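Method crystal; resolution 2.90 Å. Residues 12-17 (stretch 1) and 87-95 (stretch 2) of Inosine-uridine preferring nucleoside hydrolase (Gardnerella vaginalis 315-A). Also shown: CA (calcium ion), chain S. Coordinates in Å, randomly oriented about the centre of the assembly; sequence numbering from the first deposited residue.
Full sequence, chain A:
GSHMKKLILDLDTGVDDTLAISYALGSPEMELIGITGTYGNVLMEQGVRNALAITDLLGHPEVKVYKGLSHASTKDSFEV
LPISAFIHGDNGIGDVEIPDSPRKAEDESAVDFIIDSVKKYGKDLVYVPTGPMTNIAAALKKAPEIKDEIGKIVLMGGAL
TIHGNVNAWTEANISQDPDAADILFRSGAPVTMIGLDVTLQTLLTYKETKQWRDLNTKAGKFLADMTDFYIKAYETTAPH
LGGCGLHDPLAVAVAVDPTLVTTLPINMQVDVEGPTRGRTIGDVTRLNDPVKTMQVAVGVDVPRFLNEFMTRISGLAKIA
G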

# COMPACT_ATOMS: atom_id res chain seq x y z
N ASP A 12 -1.04 -22.71 -12.28
CA ASP A 12 -0.63 -22.56 -13.68
C ASP A 12 0.77 -23.15 -13.83
O ASP A 12 1.75 -22.44 -14.01
CB ASP A 12 -0.72 -21.09 -14.16
CG ASP A 12 0.15 -20.08 -13.35
OD1 ASP A 12 0.54 -20.33 -12.19
OD2 ASP A 12 0.43 -19.00 -13.90
N THR A 13 0.85 -24.48 -13.75
CA THR A 13 2.10 -25.19 -13.49
C THR A 13 3.06 -25.24 -14.70
O THR A 13 2.77 -25.98 -15.63
CB THR A 13 1.79 -26.63 -13.02
OG1 THR A 13 0.58 -26.65 -12.25
CG2 THR A 13 2.94 -27.16 -12.18
N GLY A 14 4.17 -24.50 -14.74
CA GLY A 14 4.61 -23.50 -13.75
C GLY A 14 5.78 -23.97 -12.91
O GLY A 14 5.69 -25.00 -12.25
N VAL A 15 6.88 -23.21 -12.92
CA VAL A 15 8.12 -23.60 -12.23
C VAL A 15 8.00 -23.40 -10.73
O VAL A 15 8.17 -24.35 -9.96
CB VAL A 15 9.36 -22.85 -12.75
CG1 VAL A 15 10.61 -23.27 -11.99
CG2 VAL A 15 9.55 -23.09 -14.25
N ASP A 16 7.72 -22.16 -10.32
CA ASP A 16 7.43 -21.88 -8.91
C ASP A 16 6.19 -22.63 -8.43
O ASP A 16 6.10 -23.01 -7.26
CB ASP A 16 7.36 -20.35 -8.58
CG ASP A 16 6.67 -19.52 -9.65
OD1 ASP A 16 5.55 -19.85 -10.09
OD2 ASP A 16 7.27 -18.50 -10.07
N ASP A 17 5.25 -22.88 -9.34
CA ASP A 17 4.06 -23.66 -9.02
C ASP A 17 4.37 -25.10 -8.59
O ASP A 17 3.71 -25.61 -7.68
CB ASP A 17 3.07 -23.63 -10.19
CG ASP A 17 2.48 -22.24 -10.43
OD1 ASP A 17 3.15 -21.37 -11.03
OD2 ASP A 17 1.34 -22.00 -9.99
N ILE A 87 10.75 -17.56 -19.24
CA ILE A 87 11.00 -17.83 -17.82
C ILE A 87 10.75 -19.30 -17.47
O ILE A 87 11.67 -20.01 -17.04
CB ILE A 87 10.15 -16.90 -16.90
CG1 ILE A 87 10.58 -15.44 -17.09
CG2 ILE A 87 10.28 -17.31 -15.43
CD1 ILE A 87 9.70 -14.42 -16.39
N HIS A 88 9.51 -19.74 -17.67
CA HIS A 88 9.09 -21.10 -17.30
C HIS A 88 9.31 -22.15 -18.41
O HIS A 88 9.11 -23.34 -18.17
CB HIS A 88 7.62 -21.11 -16.85
CG HIS A 88 7.31 -20.10 -15.79
ND1 HIS A 88 6.54 -18.97 -16.03
CD2 HIS A 88 7.68 -20.02 -14.49
CE1 HIS A 88 6.45 -18.26 -14.92
NE2 HIS A 88 7.12 -18.88 -13.97
N GLY A 89 9.72 -21.72 -19.60
CA GLY A 89 9.97 -22.63 -20.73
C GLY A 89 8.71 -22.92 -21.53
O GLY A 89 7.63 -22.41 -21.23
N ASP A 90 8.86 -23.78 -22.53
CA ASP A 90 7.76 -24.11 -23.45
C ASP A 90 6.81 -25.11 -22.80
O ASP A 90 5.59 -24.88 -22.77
CB ASP A 90 8.31 -24.66 -24.76
CG ASP A 90 9.31 -23.71 -25.40
OD1 ASP A 90 8.96 -22.54 -25.62
OD2 ASP A 90 10.45 -24.14 -25.67
N ASN A 91 7.36 -26.19 -22.26
CA ASN A 91 6.59 -27.14 -21.45
C ASN A 91 6.08 -26.55 -20.11
O ASN A 91 5.13 -27.09 -19.54
CB ASN A 91 7.37 -28.45 -21.21
CG ASN A 91 8.67 -28.25 -20.43
OD1 ASN A 91 8.97 -27.16 -19.95
ND2 ASN A 91 9.45 -29.32 -20.30
N GLY A 92 6.69 -25.47 -19.63
CA GLY A 92 6.30 -24.81 -18.37
C GLY A 92 6.98 -25.39 -17.13
O GLY A 92 6.51 -25.19 -16.01
N ILE A 93 8.10 -26.09 -17.34
CA ILE A 93 8.76 -26.89 -16.30
C ILE A 93 10.29 -26.79 -16.49
O ILE A 93 11.02 -27.78 -16.38
CB ILE A 93 8.36 -28.39 -16.38
CG1 ILE A 93 6.92 -28.61 -16.85
CG2 ILE A 93 8.55 -29.08 -15.04
CD1 ILE A 93 6.61 -30.08 -17.11
N GLY A 94 10.79 -25.59 -16.76
CA GLY A 94 12.12 -25.44 -17.36
C GLY A 94 11.98 -25.91 -18.80
O GLY A 94 11.08 -25.47 -19.50
N ASP A 95 12.84 -26.80 -19.24
CA ASP A 95 12.54 -27.62 -20.41
C ASP A 95 12.93 -29.05 -20.07
O ASP A 95 13.49 -29.78 -20.89
CB ASP A 95 13.25 -27.08 -21.67
CG ASP A 95 12.50 -25.92 -22.32
OD1 ASP A 95 11.26 -26.04 -22.52
OD2 ASP A 95 13.14 -24.91 -22.64
CA CA S . 2.26 -19.01 -10.84

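What joins the two backbones? A single hydrogen bond crosses between the stretches, from Gly 14 N to Gly 92 O, at 2.8 Å with an N-H...acceptor angle of 142°. It forms where the chains run close, the CA atoms of Gly 14 and Gly 92 lying 5.1 Å apart. Gly 14 occupies the N-cap position just before the helix that begins at Val 15, and the peptide bond between Thr 13 and Gly 14 is cis. The carbonyl of Gly 92 also approaches the next amide, but at 3.7 Å from Gly 92 O to Val 15 N no second hydrogen bond results.

Why do glycines suit this crossing? Both residues have positive phi, which by itself favours glycine. At Gly 14 an ideal CB would point away from stretch 2 and still fail, falling 2.2 Å from Asp 12 O within its own stretch. At Gly 92 an ideal CB would lie 3.4 Å from Thr 13 O and 3.5 Å from Gly 14 N, close but not clashing, so the positive phi is the clearer reason for glycine there.

Which side chains meet? Val 15 and His 88 have the largest areas covered by the opposing stretch. Val 15, in the t rotamer, places CG2 3.6 Å from His 88 CD2, near the plane of the imidazole and at its edge, a van der Waals contact between carbon atoms. The same methyl reaches the backbone beyond the Gly 92 carbonyl, with Val 15 CG2 3.8 Å from Gly 94 N. Asp 16 also comes to the ring edge, but Asp 16 OD2 stays 3.9 Å from His 88 NE2, a polar approach without a hydrogen bond; that oxygen is satisfied elsewhere in the structure.

What ties each stretch together internally? In stretch 1 the calcium ion draws two carboxylates together, binding Asp 12 OD1 at 2.6 Å and Asp 17 OD1 at 2.5 Å, with further ligands elsewhere in the structure. Asp 12 OD1 and Asp 17 OD1 are 3.0 Å apart, a closeness that the shared positive ion makes tolerable. In stretch 2 the turn is tied internally: Ile 93 N donates to Asn 91 OD1 at 3.0 Å, Asp 90 N to Asp 95 OD1 at 3.3 Å, and a weak backbone bond runs from Gly 94 N to His 88 O at 3.1 Å. These bonds span the loop that carries Gly 92, while the side chain of Ile 93 starts out away from stretch 1.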